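PDB 6PTR: beta sliding clamp from Bartonella birtlesii LL-WM9, which probably tethers DNA polymerases and other proteins to DNA as a ring-shaped head-to-tail homodimer, giving them processivity. Local coordinates for residues 20-25 / 61-65; 136-140 / 198-204; 234-238 / 248-252. All coordinates share one frame; numbering follows the deposited sequence.

All three contacts reach one eight-stranded antiparallel sheet, which runs from the N-terminal domain into the central domain. Interaction 1 lies in the N-terminal domain, where helix 15-26 packs on strand 59-69. Strand 245-250 pairs with that strand and carries one side of interaction 3, whose centre is about 21 Å from that of interaction 1. Interaction 2 sits at the edge strand 136-141, its centre about 15 Å from interaction 3 and 27 Å from interaction 1. Along the chain the contacts close in series, 1, 2, then 3. Together they sample a sheet that joins two domains of the ring without a break.

Interaction 1: 20-25 / 61-65; sequences KSLGRV and VTESF
Ser21, Arg24 and Val25 of helix 15-26 pack against Glu63, Val61 and Phe65 of strand 59-69 in a helix-on-sheet contact of the N-terminal domain, polar at its centre and apolar at one end. The two short axes run nearly antiparallel, at 169°, and approach to 8.1 Å. Glu63 reaches across this gap: its CG stands opposite the backbone N (chi1 -169°) and the chain stays extended beyond it, which carries the carboxylate in against the helix. Ser21 OG donates to Glu63 OE1 over 2.7 Å, meeting that oxygen from above the carboxylate plane, 60° out of it. The same hydroxyl also lies in bonding range of Gln17 O one turn earlier, and its single proton is probably shared between that carbonyl and the carboxylate. This is the arrangement of the ring-shaped processivity factors, whose helices line the central hole and whose sheets form the outer surface. Arg24 lies obliquely across Glu63, and its NH1 forms a long salt bridge with OE1, 3.7 Å away, while NH2 pairs with Glu223. The arginine thus has two acid partners, and its charge, with the serine bond, would be expected to favour the ionised form of the buried Glu63. Toward the N-terminal end of the strand the contact turns apolar. The Val25 side chain crosses that of Glu63 at about a right angle, with CG1 4.1 Å from Glu63 CB. Val61 is modelled in two conformers; in one of them its CG1 comes 4.3 Å from Val25 CG1, a contact that is therefore less certain. At the other end, the Phe65 ring leans obliquely on the serine, with CD1 3.6 Å from Ser21 OG. Strands 49-55 and 245-250 flank strand 59-69, and Val245 of the latter also touches both Arg24 and Glu63.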
# COMPACT_ATOMS: atom_id res chain seq x y z
N LYS C 20 -18.66 10.87 6.00
CA LYS C 20 -18.58 11.26 4.60
C LYS C 20 -18.16 12.71 4.44
O LYS C 20 -17.28 13.03 3.64
CB LYS C 20 -19.93 11.02 3.91
CG LYS C 20 -19.86 11.27 2.40
CD LYS C 20 -21.13 10.84 1.68
CE LYS C 20 -20.96 10.94 0.17
NZ LYS C 20 -20.08 9.88 -0.40
N SER C 21 -18.77 13.61 5.22
CA SER C 21 -18.44 15.03 5.11
C SER C 21 -17.02 15.29 5.57
O SER C 21 -16.25 16.00 4.90
CB SER C 21 -19.45 15.88 5.89
OG SER C 21 -20.77 15.68 5.42
N LEU C 22 -16.64 14.72 6.72
CA LEU C 22 -15.27 14.86 7.21
C LEU C 22 -14.27 14.33 6.19
O LEU C 22 -13.19 14.90 6.03
CB LEU C 22 -15.11 14.12 8.54
CG LEU C 22 -13.84 14.35 9.35
CD1 LEU C 22 -13.62 15.83 9.63
CD2 LEU C 22 -13.93 13.56 10.65
N GLY C 23 -14.60 13.23 5.51
CA GLY C 23 -13.69 12.69 4.52
C GLY C 23 -13.43 13.67 3.40
O GLY C 23 -12.33 13.71 2.84
N ARG C 24 -14.43 14.51 3.08
CA ARG C 24 -14.27 15.47 2.00
C ARG C 24 -13.37 16.63 2.39
O ARG C 24 -12.78 17.26 1.50
CB ARG C 24 -15.64 15.97 1.55
CG ARG C 24 -16.41 14.93 0.72
CD ARG C 24 -17.84 15.37 0.39
NE ARG C 24 -18.53 14.49 -0.55
CZ ARG C 24 -19.78 14.68 -0.96
NH1 ARG C 24 -20.48 15.71 -0.51
NH2 ARG C 24 -20.32 13.84 -1.83
N VAL C 25 -13.24 16.96 3.68
CA VAL C 25 -12.52 18.18 4.03
C VAL C 25 -11.13 17.87 4.59
O VAL C 25 -10.18 18.62 4.35
CB VAL C 25 -13.32 19.05 5.02
CG1 VAL C 25 -14.71 19.31 4.48
CG2 VAL C 25 -13.39 18.40 6.36
N VAL C 61 -11.50 24.25 1.87
CA VAL C 61 -12.65 23.43 1.51
C VAL C 61 -13.67 23.51 2.64
O VAL C 61 -13.29 23.48 3.82
CB VAL C 61 -12.26 21.97 1.24
CG1 VAL C 61 -13.47 21.15 0.79
CG2 VAL C 61 -11.17 21.93 0.19
N THR C 62 -14.94 23.64 2.29
CA THR C 62 -16.01 23.57 3.27
C THR C 62 -17.05 22.58 2.79
O THR C 62 -17.29 22.46 1.59
CB THR C 62 -16.67 24.92 3.50
OG1 THR C 62 -17.34 25.33 2.30
CG2 THR C 62 -15.62 25.98 3.90
N GLU C 63 -17.65 21.86 3.72
CA GLU C 63 -18.83 21.08 3.41
C GLU C 63 -19.82 21.27 4.54
O GLU C 63 -19.41 21.37 5.69
CB GLU C 63 -18.57 19.59 3.24
CG GLU C 63 -19.84 18.93 2.63
CD GLU C 63 -19.81 17.46 2.73
OE1 GLU C 63 -20.87 16.84 2.94
OE2 GLU C 63 -18.70 16.93 2.60
N SER C 64 -21.10 21.30 4.20
CA SER C 64 -22.12 21.56 5.20
C SER C 64 -23.19 20.50 5.08
O SER C 64 -23.44 19.98 3.99
CB SER C 64 -22.74 22.94 4.99
OG SER C 64 -21.70 23.88 4.78
N PHE C 65 -23.84 20.20 6.21
CA PHE C 65 -24.99 19.32 6.18
C PHE C 65 -26.00 19.75 7.24
O PHE C 65 -25.65 20.35 8.25
CB PHE C 65 -24.61 17.84 6.37
CG PHE C 65 -23.83 17.54 7.63
CD1 PHE C 65 -22.47 17.82 7.71
CD2 PHE C 65 -24.46 16.96 8.72
CE1 PHE C 65 -21.76 17.53 8.86
CE2 PHE C 65 -23.74 16.65 9.87
CZ PHE C 65 -22.39 16.93 9.94

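Interaction 2: 136-140 / 198-204; sequences CRFFL and PSGVDGM
Phe138 has CG between its backbone N and carbonyl carbon (chi1 61°), and Val201 turns CG1 opposite its own carbonyl carbon (chi1 -57°); these two rotations set the methyl over one face of the ring. The result is a CH-pi contact: Val201 CG1 stands 3.4 Å from the centroid of the Phe138 ring, only 14° off its normal. It ties the edge strand 136-141 of the eight-stranded sheet shared with the N-terminal domain to the connection between strands 189-196 and 207-210, which belong to the second eight-stranded sheet. That connection is built from two consecutive type II beta turns, Pro198 to Val201 and Val201 to Met204. Gly200 and Gly203 hold their positive-phi third positions, and Met204 N bonds back to Val201 O. At Gly200 the turn also comes close to the strand, near the Arg137 carbonyl and Phe138 CB, where there is little room for a side chain. Around the ring the other partners come in obliquely. Pro198 CG approaches Phe138 CD2 to 3.6 Å and wedges at the same distance against Leu140 CD2, filling the angle between two side chains of the strand. Met204, crossing the phenylalanine at about a right angle, brings SD to 4.0 Å from Phe138 CE1 in an oblique Met-aromatic contact, while its CG packs on Cys136 SG. Phe170 of strand 167-173, in the second sheet, touches both Phe138 and Met204. No direct hydrogen bond crosses between strand and turns; two waters bridge them instead. One accepts from Phe139 N and donates to Ser199 O. The other accepts from Arg137 N at 3.1 Å and donates to Gly200 O at 2.6 Å.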
# COMPACT_ATOMS: atom_id res chain seq x y z
N CYS C 136 -15.89 37.03 -12.50
CA CYS C 136 -16.39 36.10 -13.49
C CYS C 136 -17.12 34.98 -12.76
O CYS C 136 -16.61 34.46 -11.76
CB CYS C 136 -15.25 35.53 -14.34
SG CYS C 136 -15.72 34.29 -15.57
N ARG C 137 -18.30 34.61 -13.26
CA ARG C 137 -19.11 33.58 -12.63
C ARG C 137 -19.87 32.84 -13.72
O ARG C 137 -20.54 33.48 -14.54
CB ARG C 137 -20.08 34.19 -11.61
CG ARG C 137 -21.07 33.22 -10.94
CD ARG C 137 -21.80 33.92 -9.80
NE ARG C 137 -22.67 33.02 -9.04
CZ ARG C 137 -23.91 32.73 -9.40
NH1 ARG C 137 -24.43 33.25 -10.50
NH2 ARG C 137 -24.64 31.91 -8.64
N PHE C 138 -19.74 31.52 -13.76
CA PHE C 138 -20.42 30.73 -14.78
C PHE C 138 -20.61 29.32 -14.23
O PHE C 138 -20.16 29.00 -13.12
CB PHE C 138 -19.66 30.73 -16.11
CG PHE C 138 -18.27 30.15 -16.03
CD1 PHE C 138 -17.21 30.91 -15.56
CD2 PHE C 138 -18.01 28.87 -16.48
CE1 PHE C 138 -15.92 30.39 -15.51
CE2 PHE C 138 -16.73 28.34 -16.43
CZ PHE C 138 -15.68 29.10 -15.95
N PHE C 139 -21.30 28.48 -15.00
CA PHE C 139 -21.61 27.12 -14.56
C PHE C 139 -21.15 26.12 -15.61
O PHE C 139 -21.23 26.39 -16.81
CB PHE C 139 -23.12 26.94 -14.34
CG PHE C 139 -23.68 27.82 -13.25
CD1 PHE C 139 -24.01 29.14 -13.51
CD2 PHE C 139 -23.88 27.32 -11.97
CE1 PHE C 139 -24.52 29.95 -12.49
CE2 PHE C 139 -24.41 28.12 -10.96
CZ PHE C 139 -24.72 29.43 -11.23
N LEU C 140 -20.66 24.97 -15.14
CA LEU C 140 -20.41 23.79 -15.97
C LEU C 140 -21.02 22.59 -15.26
O LEU C 140 -21.07 22.56 -14.04
CB LEU C 140 -18.92 23.49 -16.15
CG LEU C 140 -18.00 24.35 -17.00
CD1 LEU C 140 -16.59 23.74 -16.96
CD2 LEU C 140 -18.53 24.38 -18.40
N PRO C 198 -19.22 27.99 -22.02
CA PRO C 198 -20.55 28.31 -21.50
C PRO C 198 -20.77 29.82 -21.50
O PRO C 198 -19.86 30.62 -21.75
CB PRO C 198 -20.53 27.74 -20.08
CG PRO C 198 -19.07 27.70 -19.71
CD PRO C 198 -18.31 27.47 -20.98
N SER C 199 -22.00 30.23 -21.23
CA SER C 199 -22.27 31.66 -21.13
C SER C 199 -21.60 32.22 -19.88
O SER C 199 -21.39 31.51 -18.89
CB SER C 199 -23.77 31.92 -21.11
OG SER C 199 -24.44 30.94 -20.34
N GLY C 200 -21.22 33.49 -19.95
CA GLY C 200 -20.65 34.19 -18.81
C GLY C 200 -19.14 34.23 -18.73
O GLY C 200 -18.61 34.75 -17.74
N VAL C 201 -18.43 33.70 -19.73
CA VAL C 201 -16.97 33.63 -19.72
C VAL C 201 -16.34 34.61 -20.69
O VAL C 201 -15.12 34.57 -20.91
CB VAL C 201 -16.48 32.20 -20.01
CG1 VAL C 201 -17.06 31.23 -19.01
CG2 VAL C 201 -16.88 31.80 -21.40
N ASP C 202 -17.12 35.47 -21.33
CA ASP C 202 -16.52 36.55 -22.09
C ASP C 202 -15.71 37.43 -21.14
O ASP C 202 -16.19 37.80 -20.06
CB ASP C 202 -17.59 37.37 -22.81
N GLY C 203 -14.47 37.72 -21.52
CA GLY C 203 -13.58 38.50 -20.68
C GLY C 203 -12.90 37.74 -19.57
O GLY C 203 -12.13 38.35 -18.81
N MET C 204 -13.15 36.44 -19.43
CA MET C 204 -12.53 35.66 -18.37
C MET C 204 -11.01 35.71 -18.51
O MET C 204 -10.50 35.44 -19.61
CB MET C 204 -12.98 34.20 -18.41
CG MET C 204 -12.47 33.40 -17.23
SD MET C 204 -12.69 31.64 -17.45
CE MET C 204 -11.13 31.20 -18.22
O HOH W 1 -19.36 36.12 -15.72
O HOH W 2 -22.88 29.63 -17.39

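Interaction 3: 234-238 / 248-252; sequences SETKI and TSKLV. With EDO (1,2-ethanediol), chain Q.
Ile238 and Ser249 form an antiparallel hydrogen-bonded pair in the hairpin of strands 237-242 and 245-250. Ile238 N donates to Ser249 O (2.9 Å) and Ser249 N to Ile238 O (2.8 Å). Beyond the strand end the pairing continues less regularly: Leu251 N reaches Thr236 O at 3.0 Å from above the carbonyl plane, 47° out of it. Just before strand 237-242, Ser234 OG accepts from Thr236 N and from Lys237 N, each at 3.1 Å, as an ST turn and ST motif that fold the chain into the strand; Ser234 N donates to Lys237 O (3.0 Å) and closes the same turn. Ser249 OG donates to Lys250 O on a lone pair in the carbonyl plane, whereas Thr248 OG1 bonds to Arg239. Lys237, extended past CG, gives NZ to O2 of a 1,2-ethanediol, also held by Ser129 and probably from the crystallisation liquor. Leu251 crosses Ile238 at about a right angle, its CD2 3.6 Å from Ile238 CG2, and sets CD1 against Ser234 O. Backbone bonds thus fix the pairing of the hairpin, the Ser234 hydroxyl holds the turn that leads into the strand, and Leu251 adds an apolar contact with Ile238.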
# COMPACT_ATOMS: atom_id res chain seq x y z
N SER C 234 -11.36 35.45 -10.05
CA SER C 234 -10.68 36.71 -10.26
C SER C 234 -9.29 36.37 -10.79
O SER C 234 -9.01 35.22 -11.14
CB SER C 234 -10.60 37.52 -8.97
OG SER C 234 -9.75 36.86 -8.05
N GLU C 235 -8.42 37.37 -10.84
CA GLU C 235 -7.05 37.03 -11.22
C GLU C 235 -6.23 36.50 -10.05
O GLU C 235 -5.11 36.02 -10.27
CB GLU C 235 -6.39 38.24 -11.89
CG GLU C 235 -6.96 38.46 -13.28
CD GLU C 235 -6.68 39.83 -13.84
OE1 GLU C 235 -5.69 40.45 -13.40
OE2 GLU C 235 -7.45 40.29 -14.70
N THR C 236 -6.78 36.50 -8.83
CA THR C 236 -6.08 36.01 -7.66
C THR C 236 -6.68 34.74 -7.03
O THR C 236 -5.94 34.02 -6.37
CB THR C 236 -6.01 37.09 -6.56
OG1 THR C 236 -7.32 37.41 -6.11
CG2 THR C 236 -5.33 38.35 -7.09
N LYS C 237 -7.97 34.47 -7.20
CA LYS C 237 -8.57 33.29 -6.57
C LYS C 237 -9.60 32.66 -7.50
O LYS C 237 -10.19 33.33 -8.35
CB LYS C 237 -9.29 33.63 -5.24
CG LYS C 237 -8.36 33.95 -4.07
CD LYS C 237 -9.19 34.09 -2.79
CE LYS C 237 -8.33 34.17 -1.53
NZ LYS C 237 -9.18 34.11 -0.31
N ILE C 238 -9.84 31.37 -7.30
CA ILE C 238 -10.89 30.66 -8.02
C ILE C 238 -11.66 29.83 -7.02
O ILE C 238 -11.11 29.35 -6.03
CB ILE C 238 -10.30 29.78 -9.15
CG1 ILE C 238 -11.42 29.19 -10.01
CG2 ILE C 238 -9.40 28.66 -8.59
CD1 ILE C 238 -10.87 28.58 -11.34
N THR C 248 -12.10 26.82 -2.47
CA THR C 248 -11.56 28.13 -2.86
C THR C 248 -10.05 28.05 -2.84
O THR C 248 -9.46 27.65 -1.84
CB THR C 248 -12.04 29.25 -1.94
OG1 THR C 248 -13.47 29.20 -1.82
CG2 THR C 248 -11.63 30.62 -2.54
N SER C 249 -9.42 28.44 -3.95
CA SER C 249 -7.98 28.28 -4.11
C SER C 249 -7.36 29.58 -4.58
O SER C 249 -7.94 30.30 -5.39
CB SER C 249 -7.65 27.18 -5.12
OG SER C 249 -6.23 27.03 -5.23
N LYS C 250 -6.18 29.89 -4.05
CA LYS C 250 -5.34 30.88 -4.72
C LYS C 250 -5.03 30.38 -6.13
O LYS C 250 -5.10 29.19 -6.42
CB LYS C 250 -4.05 31.12 -3.94
CG LYS C 250 -4.30 31.90 -2.67
CD LYS C 250 -3.06 32.06 -1.82
CE LYS C 250 -3.43 32.62 -0.46
NZ LYS C 250 -2.27 32.67 0.47
N LEU C 251 -4.72 31.32 -7.01
CA LEU C 251 -4.24 30.99 -8.34
C LEU C 251 -2.73 31.12 -8.33
O LEU C 251 -2.16 31.83 -7.51
CB LEU C 251 -4.87 31.91 -9.39
CG LEU C 251 -6.38 31.66 -9.54
CD1 LEU C 251 -7.07 32.79 -10.30
CD2 LEU C 251 -6.63 30.32 -10.25
N VAL C 252 -2.08 30.40 -9.24
CA VAL C 252 -0.62 30.51 -9.32
C VAL C 252 -0.26 31.88 -9.87
O VAL C 252 -0.76 32.29 -10.93
CB VAL C 252 -0.05 29.39 -10.20
CG1 VAL C 252 1.48 29.55 -10.34
CG2 VAL C 252 -0.41 28.04 -9.64
C1 EDO Q . -7.87 30.51 -0.12
O1 EDO Q . -6.80 31.43 0.13
C2 EDO Q . -8.73 30.43 1.13
O2 EDO Q . -9.82 31.35 1.03